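Enoyl-CoA hydratase (Thermus thermophilus, PDB 1WZ8) probably catalyses the hydration of enoyl-CoA thioesters to hydroxyacyl-CoA, working as a hexameric member of the crotonase family. Local coordinates at residues H39-E50 with E92-F103; W156-K164 with A180-L188. All coordinates share one frame; numbering follows the deposited sequence.

Contact 1: H39-E50 with E92-F103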
loop_
_atom_site.group_PDB
_atom_site.type_symbol
_atom_site.label_atom_id
_atom_site.label_comp_id
_atom_site.label_asym_id
_atom_site.label_seq_id
_atom_site.Cartn_x
_atom_site.Cartn_y
_atom_site.Cartn_z
ATOM N N HIS A 39 14.713 -21.515 19.750
ATOM C CA HIS A 39 14.238 -20.394 18.952
ATOM C C HIS A 39 14.262 -20.762 17.468
ATOM O O HIS A 39 13.291 -20.533 16.744
ATOM C CB HIS A 39 15.099 -19.156 19.218
ATOM C CG HIS A 39 14.642 -17.938 18.480
ATOM N ND1 HIS A 39 15.194 -17.545 17.280
ATOM C CD2 HIS A 39 13.668 -17.041 18.759
ATOM C CE1 HIS A 39 14.579 -16.457 16.851
ATOM N NE2 HIS A 39 13.649 -16.129 17.731
ATOM N N ARG A 40 15.368 -21.341 17.014
ATOM C CA ARG A 40 15.474 -21.738 15.619
ATOM C C ARG A 40 14.477 -22.848 15.285
ATOM O O ARG A 40 13.899 -22.868 14.197
ATOM C CB ARG A 40 16.893 -22.202 15.299
ATOM C CG ARG A 40 17.005 -22.839 13.922
ATOM C CD ARG A 40 18.438 -22.887 13.431
ATOM N NE ARG A 40 19.322 -23.396 14.476
ATOM C CZ ARG A 40 20.033 -22.621 15.286
ATOM N NH1 ARG A 40 19.940 -21.299 15.171
ATOM N NH2 ARG A 40 20.856 -23.163 16.179
ATOM N N GLY A 41 14.283 -23.766 16.229
ATOM C CA GLY A 41 13.350 -24.858 16.023
ATOM C C GLY A 41 11.924 -24.371 15.847
ATOM O O GLY A 41 11.222 -24.804 14.933
ATOM N N LEU A 42 11.492 -23.470 16.725
ATOM C CA LEU A 42 10.141 -22.921 16.655
ATOM C C LEU A 42 9.937 -22.098 15.389
ATOM O O LEU A 42 8.820 -21.975 14.883
ATOM C CB LEU A 42 9.867 -22.049 17.887
ATOM C CG LEU A 42 9.663 -22.818 19.196
ATOM C CD1 LEU A 42 9.672 -21.870 20.386
ATOM C CD2 LEU A 42 8.350 -23.579 19.121
ATOM N N ALA A 43 11.023 -21.537 14.873
ATOM C CA ALA A 43 10.937 -20.708 13.677
ATOM C C ALA A 43 10.945 -21.511 12.381
ATOM O O ALA A 43 10.305 -21.127 11.405
ATOM C CB ALA A 43 12.081 -19.706 13.668
ATOM N N ARG A 44 11.661 -22.630 12.381
ATOM C CA ARG A 44 11.780 -23.447 11.183
ATOM C C ARG A 44 10.844 -24.643 11.061
ATOM O O ARG A 44 10.633 -25.140 9.959
ATOM C CB ARG A 44 13.224 -23.937 11.039
ATOM C CG ARG A 44 14.254 -22.834 11.160
ATOM C CD ARG A 44 15.677 -23.360 11.079
ATOM N NE ARG A 44 16.128 -23.522 9.699
ATOM C CZ ARG A 44 17.353 -23.216 9.281
ATOM N NH1 ARG A 44 18.248 -22.738 10.136
ATOM N NH2 ARG A 44 17.682 -23.367 8.006
ATOM N N VAL A 45 10.284 -25.108 12.173
ATOM C CA VAL A 45 9.400 -26.271 12.144
ATOM C C VAL A 45 8.220 -26.125 11.178
ATOM O O VAL A 45 7.763 -27.105 10.590
ATOM C CB VAL A 45 8.865 -26.591 13.569
ATOM C CG1 VAL A 45 7.985 -25.453 14.067
ATOM C CG2 VAL A 45 8.105 -27.916 13.566
ATOM N N TRP A 46 7.744 -24.898 10.992
ATOM C CA TRP A 46 6.606 -24.655 10.111
ATOM C C TRP A 46 6.813 -25.129 8.676
ATOM O O TRP A 46 5.872 -25.586 8.035
ATOM C CB TRP A 46 6.228 -23.171 10.153
ATOM C CG TRP A 46 5.935 -22.724 11.555
ATOM C CD1 TRP A 46 6.799 -22.104 12.414
ATOM C CD2 TRP A 46 4.748 -22.995 12.308
ATOM N NE1 TRP A 46 6.228 -21.983 13.658
ATOM C CE2 TRP A 46 4.968 -22.522 13.622
ATOM C CE3 TRP A 46 3.520 -23.599 12.003
ATOM C CZ2 TRP A 46 4.006 -22.635 14.630
ATOM C CZ3 TRP A 46 2.563 -23.713 13.008
ATOM C CH2 TRP A 46 2.812 -23.234 14.305
ATOM N N ARG A 47 8.037 -25.032 8.172
ATOM C CA ARG A 47 8.320 -25.480 6.809
ATOM C C ARG A 47 8.095 -26.981 6.665
ATOM O O ARG A 47 7.488 -27.437 5.698
ATOM C CB ARG A 47 9.760 -25.144 6.424
ATOM C CG ARG A 47 9.968 -23.695 6.035
ATOM C CD ARG A 47 11.441 -23.354 5.997
ATOM N NE ARG A 47 11.760 -22.317 6.971
ATOM C CZ ARG A 47 12.847 -22.320 7.732
ATOM N NH1 ARG A 47 13.723 -23.309 7.632
ATOM N NH2 ARG A 47 13.056 -21.334 8.597
ATOM N N ASP A 48 8.583 -27.747 7.633
ATOM C CA ASP A 48 8.424 -29.192 7.593
ATOM C C ASP A 48 7.002 -29.642 7.922
ATOM O O ASP A 48 6.574 -30.715 7.496
ATOM C CB ASP A 48 9.416 -29.860 8.546
ATOM C CG ASP A 48 10.859 -29.609 8.152
ATOM O OD1 ASP A 48 11.153 -29.619 6.938
ATOM O OD2 ASP A 48 11.702 -29.414 9.051
ATOM N N LEU A 49 6.267 -28.827 8.672
ATOM C CA LEU A 49 4.903 -29.189 9.033
ATOM C C LEU A 49 4.002 -29.276 7.810
ATOM O O LEU A 49 3.020 -30.015 7.804
ATOM C CB LEU A 49 4.320 -28.182 10.029
ATOM C CG LEU A 49 4.922 -28.208 11.435
ATOM C CD1 LEU A 49 4.195 -27.209 12.321
ATOM C CD2 LEU A 49 4.809 -29.618 12.010
ATOM N N GLU A 50 4.341 -28.518 6.775
ATOM C CA GLU A 50 3.555 -28.518 5.548
ATOM C C GLU A 50 3.553 -29.905 4.919
ATOM O O GLU A 50 2.648 -30.249 4.162
ATOM C CB GLU A 50 4.125 -27.502 4.556
ATOM C CG GLU A 50 3.986 -26.058 5.003
ATOM C CD GLU A 50 4.619 -25.076 4.034
ATOM O OE1 GLU A 50 5.861 -25.090 3.887
ATOM O OE2 GLU A 50 3.872 -24.289 3.414
ATOM N N GLU A 92 15.512 -15.936 11.743
ATOM C CA GLU A 92 14.733 -16.837 12.593
ATOM C C GLU A 92 13.561 -16.072 13.210
ATOM O O GLU A 92 12.427 -16.566 13.252
ATOM C CB GLU A 92 15.604 -17.400 13.718
ATOM C CG GLU A 92 16.559 -18.493 13.280
ATOM C CD GLU A 92 17.485 -18.924 14.399
ATOM O OE1 GLU A 92 17.143 -18.691 15.576
ATOM O OE2 GLU A 92 18.547 -19.509 14.100
ATOM N N ALA A 93 13.845 -14.865 13.691
ATOM C CA ALA A 93 12.824 -14.020 14.315
ATOM C C ALA A 93 11.740 -13.711 13.294
ATOM O O ALA A 93 10.549 -13.727 13.599
ATOM C CB ALA A 93 13.455 -12.725 14.815
ATOM N N ARG A 94 12.161 -13.428 12.067
ATOM C CA ARG A 94 11.204 -13.127 11.008
ATOM C C ARG A 94 10.306 -14.336 10.761
ATOM O O ARG A 94 9.094 -14.194 10.593
ATOM C CB ARG A 94 11.949 -12.744 9.722
ATOM C CG ARG A 94 11.066 -12.595 8.481
ATOM C CD ARG A 94 11.902 -12.102 7.298
ATOM N NE ARG A 94 11.151 -12.021 6.047
ATOM C CZ ARG A 94 10.822 -13.065 5.296
ATOM N NH1 ARG A 94 11.175 -14.290 5.662
ATOM N NH2 ARG A 94 10.151 -12.883 4.167
ATOM N N ASP A 95 10.899 -15.527 10.751
ATOM C CA ASP A 95 10.139 -16.751 10.508
ATOM C C ASP A 95 9.285 -17.203 11.689
ATOM O O ASP A 95 8.300 -17.913 11.508
ATOM C CB ASP A 95 11.074 -17.892 10.087
ATOM C CG ASP A 95 11.614 -17.714 8.676
ATOM O OD1 ASP A 95 10.863 -17.226 7.812
ATOM O OD2 ASP A 95 12.780 -18.068 8.426
ATOM N N LEU A 96 9.659 -16.795 12.896
ATOM C CA LEU A 96 8.898 -17.175 14.078
ATOM C C LEU A 96 7.493 -16.594 13.965
ATOM O O LEU A 96 6.541 -17.151 14.501
ATOM C CB LEU A 96 9.574 -16.646 15.347
ATOM C CG LEU A 96 8.955 -17.091 16.679
ATOM C CD1 LEU A 96 9.050 -18.607 16.822
ATOM C CD2 LEU A 96 9.685 -16.416 17.828
ATOM N N VAL A 97 7.376 -15.474 13.257
ATOM C CA VAL A 97 6.090 -14.814 13.061
ATOM C C VAL A 97 5.438 -15.212 11.733
ATOM O O VAL A 97 4.252 -15.550 11.685
ATOM C CB VAL A 97 6.254 -13.271 13.120
ATOM C CG1 VAL A 97 4.942 -12.580 12.767
ATOM C CG2 VAL A 97 6.703 -12.858 14.513
ATOM N N LEU A 98 6.213 -15.190 10.656
ATOM C CA LEU A 98 5.681 -15.542 9.342
ATOM C C LEU A 98 5.386 -17.027 9.210
ATOM O O LEU A 98 4.495 -17.424 8.459
ATOM C CB LEU A 98 6.656 -15.109 8.246
ATOM C CG LEU A 98 6.952 -13.608 8.191
ATOM C CD1 LEU A 98 7.853 -13.313 6.996
ATOM C CD2 LEU A 98 5.644 -12.831 8.079
ATOM N N GLY A 99 6.135 -17.849 9.944
ATOM C CA GLY A 99 5.921 -19.281 9.885
ATOM C C GLY A 99 4.467 -19.616 10.148
ATOM O O GLY A 99 3.806 -20.240 9.317
ATOM N N PRO A 100 3.938 -19.219 11.311
ATOM C CA PRO A 100 2.541 -19.493 11.646
ATOM C C PRO A 100 1.584 -18.802 10.666
ATOM O O PRO A 100 0.587 -19.389 10.239
ATOM C CB PRO A 100 2.415 -18.938 13.060
ATOM C CG PRO A 100 3.799 -19.099 13.614
ATOM C CD PRO A 100 4.656 -18.652 12.468
ATOM N N LEU A 101 1.900 -17.561 10.305
ATOM C CA LEU A 101 1.051 -16.802 9.389
ATOM C C LEU A 101 0.922 -17.446 8.024
ATOM O O LEU A 101 -0.154 -17.427 7.425
ATOM C CB LEU A 101 1.570 -15.371 9.203
ATOM C CG LEU A 101 1.383 -14.346 10.323
ATOM C CD1 LEU A 101 1.719 -12.961 9.774
ATOM C CD2 LEU A 101 -0.051 -14.365 10.831
ATOM N N ASN A 102 2.015 -18.010 7.524
ATOM C CA ASN A 102 1.977 -18.638 6.214
ATOM C C ASN A 102 1.686 -20.136 6.227
ATOM O O ASN A 102 1.598 -20.760 5.169
ATOM C CB ASN A 102 3.266 -18.335 5.445
ATOM C CG ASN A 102 3.351 -16.877 5.018
ATOM O OD1 ASN A 102 2.374 -16.308 4.533
ATOM N ND2 ASN A 102 4.517 -16.268 5.194
ATOM N N PHE A 103 1.537 -20.715 7.416
ATOM C CA PHE A 103 1.207 -22.130 7.505
ATOM C C PHE A 103 -0.243 -22.203 7.031
ATOM O O PHE A 103 -1.054 -21.366 7.405
ATOM C CB PHE A 103 1.314 -22.625 8.945
ATOM C CG PHE A 103 1.147 -24.105 9.079
ATOM C CD1 PHE A 103 2.066 -24.971 8.494
ATOM C CD2 PHE A 103 0.051 -24.638 9.745
ATOM C CE1 PHE A 103 1.894 -26.352 8.567
ATOM C CE2 PHE A 103 -0.131 -26.021 9.827
ATOM C CZ PHE A 103 0.789 -26.878 9.235
#
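Trp46 is the bump and Gly99 the hollow in this helix pair. One indole face lies on the helical backbone at Gly99 and on the ring of Pro100, with Trp46 CG 3.7 Å from Gly99 C; a CB on that glycine would collide with Trp46 CD1. Pro100 CD sits over the five-membered ring in a CH-pi contact, 4.0 Å from its centroid, and Val45 backs the opposite face. The six-membered ring turns its edge to the face of Phe103 in a T-shaped pair, while Leu49 CB presses to 3.4 Å from Phe103 CE1. With an alanine at Trp46, the groove along Gly99 and Pro100 would probably stand unfilled and the face of Phe103 lose the indole edge that meets it. Ala43 CB dips to 3.2 Å from Glu92 O. Leu96, its CG anti to the backbone N (chi1 -174°), extends CD1 to Leu42 CB. At the far end His39 ND1 gives a nearly straight bond (2.8 Å, 166°) to the anti lone pair of Glu92 OE1; OE2 takes salt bridges from Arg40 and Arg88. Small residues thus let segments 39-49 and 92-102 run at 39°, axes 7.7 Å apart, in the helical layering around the crotonase-fold sheet.

Contact 2: W156-K164 with A180-L188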
loop_
_atom_site.group_PDB
_atom_site.type_symbol
_atom_site.label_atom_id
_atom_site.label_comp_id
_atom_site.label_asym_id
_atom_site.label_seq_id
_atom_site.Cartn_x
_atom_site.Cartn_y
_atom_site.Cartn_z
ATOM N N TRP A 156 0.507 -5.706 16.503
ATOM C CA TRP A 156 -0.278 -4.833 17.384
ATOM C C TRP A 156 -1.233 -3.781 16.811
ATOM O O TRP A 156 -2.372 -3.675 17.267
ATOM C CB TRP A 156 0.638 -4.155 18.414
ATOM C CG TRP A 156 1.104 -5.082 19.499
ATOM C CD1 TRP A 156 1.816 -6.240 19.341
ATOM C CD2 TRP A 156 0.913 -4.918 20.911
ATOM N NE1 TRP A 156 2.079 -6.803 20.568
ATOM C CE2 TRP A 156 1.538 -6.013 21.547
ATOM C CE3 TRP A 156 0.275 -3.952 21.698
ATOM C CZ2 TRP A 156 1.543 -6.169 22.939
ATOM C CZ3 TRP A 156 0.280 -4.109 23.084
ATOM C CH2 TRP A 156 0.911 -5.211 23.686
ATOM N N PRO A 157 -0.800 -2.991 15.818
ATOM C CA PRO A 157 -1.740 -1.990 15.299
ATOM C C PRO A 157 -3.086 -2.548 14.848
ATOM O O PRO A 157 -4.131 -1.944 15.114
ATOM C CB PRO A 157 -0.963 -1.350 14.150
ATOM C CG PRO A 157 0.461 -1.433 14.638
ATOM C CD PRO A 157 0.520 -2.852 15.177
ATOM N N LEU A 158 -3.060 -3.686 14.157
ATOM C CA LEU A 158 -4.292 -4.298 13.664
ATOM C C LEU A 158 -5.002 -5.147 14.708
ATOM O O LEU A 158 -6.037 -5.748 14.427
ATOM C CB LEU A 158 -4.020 -5.146 12.420
ATOM C CG LEU A 158 -3.777 -4.395 11.111
ATOM C CD1 LEU A 158 -3.565 -5.398 9.981
ATOM C CD2 LEU A 158 -4.966 -3.489 10.803
ATOM N N LEU A 159 -4.447 -5.195 15.915
ATOM C CA LEU A 159 -5.065 -5.961 16.989
ATOM C C LEU A 159 -5.736 -5.045 18.005
ATOM O O LEU A 159 -6.916 -5.221 18.325
ATOM C CB LEU A 159 -4.024 -6.833 17.708
ATOM C CG LEU A 159 -3.489 -8.066 16.971
ATOM C CD1 LEU A 159 -2.439 -8.746 17.830
ATOM C CD2 LEU A 159 -4.624 -9.039 16.671
ATOM N N VAL A 160 -4.993 -4.058 18.497
ATOM C CA VAL A 160 -5.517 -3.144 19.505
ATOM C C VAL A 160 -5.551 -1.665 19.139
ATOM O O VAL A 160 -6.007 -0.843 19.933
ATOM C CB VAL A 160 -4.729 -3.277 20.831
ATOM C CG1 VAL A 160 -4.838 -4.699 21.357
ATOM C CG2 VAL A 160 -3.271 -2.891 20.617
ATOM N N GLY A 161 -5.081 -1.315 17.948
ATOM C CA GLY A 161 -5.088 0.086 17.573
ATOM C C GLY A 161 -3.792 0.737 18.012
ATOM O O GLY A 161 -3.114 0.236 18.910
ATOM N N MET A 162 -3.465 1.875 17.408
ATOM C CA MET A 162 -2.214 2.568 17.698
ATOM C C MET A 162 -2.041 3.160 19.096
ATOM O O MET A 162 -0.929 3.168 19.626
ATOM C CB MET A 162 -1.981 3.663 16.658
ATOM C CG MET A 162 -0.555 4.196 16.654
ATOM S SD MET A 162 0.642 2.883 16.305
ATOM C CE MET A 162 0.096 2.401 14.677
ATOM N N ALA A 163 -3.116 3.662 19.695
ATOM C CA ALA A 163 -3.008 4.252 21.029
ATOM C C ALA A 163 -2.574 3.211 22.055
ATOM O O ALA A 163 -1.598 3.402 22.792
ATOM C CB ALA A 163 -4.348 4.870 21.445
ATOM N N LYS A 164 -3.301 2.103 22.111
ATOM C CA LYS A 164 -2.966 1.059 23.066
ATOM C C LYS A 164 -1.627 0.402 22.738
ATOM O O LYS A 164 -0.897 -0.006 23.634
ATOM C CB LYS A 164 -4.081 0.018 23.118
ATOM C CG LYS A 164 -5.377 0.562 23.711
ATOM C CD LYS A 164 -5.177 0.973 25.169
ATOM C CE LYS A 164 -6.468 1.527 25.774
ATOM N NZ LYS A 164 -6.308 1.828 27.223
ATOM N N ALA A 180 -6.023 -7.918 27.992
ATOM C CA ALA A 180 -5.666 -8.152 26.595
ATOM C C ALA A 180 -6.874 -8.523 25.737
ATOM O O ALA A 180 -6.984 -8.075 24.595
ATOM C CB ALA A 180 -4.588 -9.231 26.499
ATOM N N GLU A 181 -7.785 -9.334 26.274
ATOM C CA GLU A 181 -8.977 -9.720 25.514
ATOM C C GLU A 181 -9.900 -8.516 25.317
ATOM O O GLU A 181 -10.488 -8.328 24.245
ATOM C CB GLU A 181 -9.735 -10.846 26.236
ATOM C CG GLU A 181 -10.941 -11.396 25.456
ATOM C CD GLU A 181 -12.203 -10.563 25.626
ATOM O OE1 GLU A 181 -13.076 -10.613 24.728
ATOM O OE2 GLU A 181 -12.339 -9.873 26.657
ATOM N N ARG A 182 -10.015 -7.695 26.355
ATOM C CA ARG A 182 -10.862 -6.505 26.308
ATOM C C ARG A 182 -10.364 -5.532 25.241
ATOM O O ARG A 182 -11.163 -4.868 24.574
ATOM C CB ARG A 182 -10.867 -5.831 27.683
ATOM C CG ARG A 182 -11.933 -4.767 27.882
ATOM C CD ARG A 182 -12.090 -4.502 29.372
ATOM N NE ARG A 182 -12.253 -5.763 30.093
ATOM C CZ ARG A 182 -12.272 -5.885 31.417
ATOM N NH1 ARG A 182 -12.139 -4.815 32.190
ATOM N NH2 ARG A 182 -12.425 -7.083 31.967
ATOM N N LEU A 183 -9.046 -5.455 25.079
ATOM C CA LEU A 183 -8.444 -4.571 24.081
ATOM C C LEU A 183 -8.524 -5.156 22.675
ATOM O O LEU A 183 -8.437 -4.422 21.691
ATOM C CB LEU A 183 -6.969 -4.303 24.410
ATOM C CG LEU A 183 -6.603 -3.534 25.682
ATOM C CD1 LEU A 183 -5.085 -3.369 25.752
ATOM C CD2 LEU A 183 -7.284 -2.164 25.672
ATOM N N GLY A 184 -8.671 -6.473 22.584
ATOM C CA GLY A 184 -8.743 -7.122 21.282
ATOM C C GLY A 184 -7.421 -7.734 20.843
ATOM O O GLY A 184 -7.265 -8.142 19.691
ATOM N N LEU A 185 -6.462 -7.812 21.762
ATOM C CA LEU A 185 -5.156 -8.387 21.443
ATOM C C LEU A 185 -5.272 -9.896 21.237
ATOM O O LEU A 185 -4.576 -10.472 20.399
ATOM C CB LEU A 185 -4.158 -8.114 22.567
ATOM C CG LEU A 185 -2.710 -8.516 22.261
ATOM C CD1 LEU A 185 -2.100 -7.509 21.293
ATOM C CD2 LEU A 185 -1.898 -8.559 23.551
ATOM N N VAL A 186 -6.144 -10.530 22.019
ATOM C CA VAL A 186 -6.369 -11.968 21.926
ATOM C C VAL A 186 -7.866 -12.247 21.887
ATOM O O VAL A 186 -8.667 -11.409 22.306
ATOM C CB VAL A 186 -5.749 -12.719 23.122
ATOM C CG1 VAL A 186 -4.241 -12.506 23.134
ATOM C CG2 VAL A 186 -6.372 -12.234 24.430
ATOM N N ALA A 187 -8.236 -13.433 21.412
ATOM C CA ALA A 187 -9.646 -13.799 21.274
ATOM C C ALA A 187 -10.398 -14.133 22.554
ATOM O O ALA A 187 -11.533 -13.681 22.752
ATOM C CB ALA A 187 -9.780 -14.965 20.294
ATOM N N LEU A 188 -9.783 -14.936 23.412
ATOM C CA LEU A 188 -10.445 -15.351 24.639
ATOM C C LEU A 188 -9.556 -15.306 25.858
ATOM O O LEU A 188 -8.352 -15.535 25.771
ATOM C CB LEU A 188 -10.966 -16.778 24.495
ATOM C CG LEU A 188 -11.979 -17.117 23.403
ATOM C CD1 LEU A 188 -12.029 -18.630 23.246
ATOM C CD2 LEU A 188 -13.358 -16.551 23.754
HETATM O O HOH W 1 -7.832 -1.711 21.876
#
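Leu185 CD1 rests on one face of the Trp156 indole, over the middle of the ring system and 4.0 Å from the centroid of the six-membered ring, an approach only 14° from the ring normal and therefore a CH-pi contact. At the edge of the ring, Trp156 NE1 is hydrogen-bonded to His151, while Leu120 and Leu124 of helix 118-125 also pack against the indole. The same methyl of Leu185 meets Leu159 CD1 at 3.7 Å, so a single methyl serves Trp156, Leu159 and, a little farther off, Val160; CG anti to the backbone N (chi1 -173°) carries it there. Val160 wedges its CG1 between neighbours, 3.7 Å from Leu183 CB and equally far from Leu185 CB. Leu183 in turn lays CD2 against the aliphatic part of Lys164, whose chain bends at chi2 and crosses the leucine at about a right angle, with Lys164 CE 3.8 Å from Leu183 CD2. The backbones come close where helix 177-183 ends in a Schellman motif: Leu185 N bonds to Ala180 O at 2.9 Å, and Gly184, with its positive phi, is the C-prime residue. A CB there would press on Leu159 O and on the preceding carbonyl. No direct hydrogen bond joins the segments; one water lies 2.8 Å from Val160 O and 2.8 Å from Leu183 O, placed to donate to either. Lys164 NZ forms a salt bridge to Glu181 and a hydrogen bond to Ala187 O, both of a neighbouring subunit. The chemistry implies an apolar seam with a water at its edge, its lysine charge paired across the subunit interface, consistent with a part in holding the hexamer together.

Both contacts are mostly buried, yet they lie on opposite sides of the chain's centre, with their own centres about 23 Å apart. Contact 1 is the more central, joins two long helices, and combines apolar packing with a buried glutamate held by histidine and arginine, and a weak ion pair nearer the surface. Contact 2 lies farther out and joins short helices and turns without a direct hydrogen bond; neighbouring subunits pack against it. They share neighbours rather than atoms: His151 touches Val97 of 92-103 and bonds to Trp156, and helix 211-226 supplies Lys218 and Asn222 to the first contact and Tyr225 to the second. In this chain the more central contact carries ion pairs between its own helices, whereas the outer one pairs Lys164 and Glu181 across subunit interfaces.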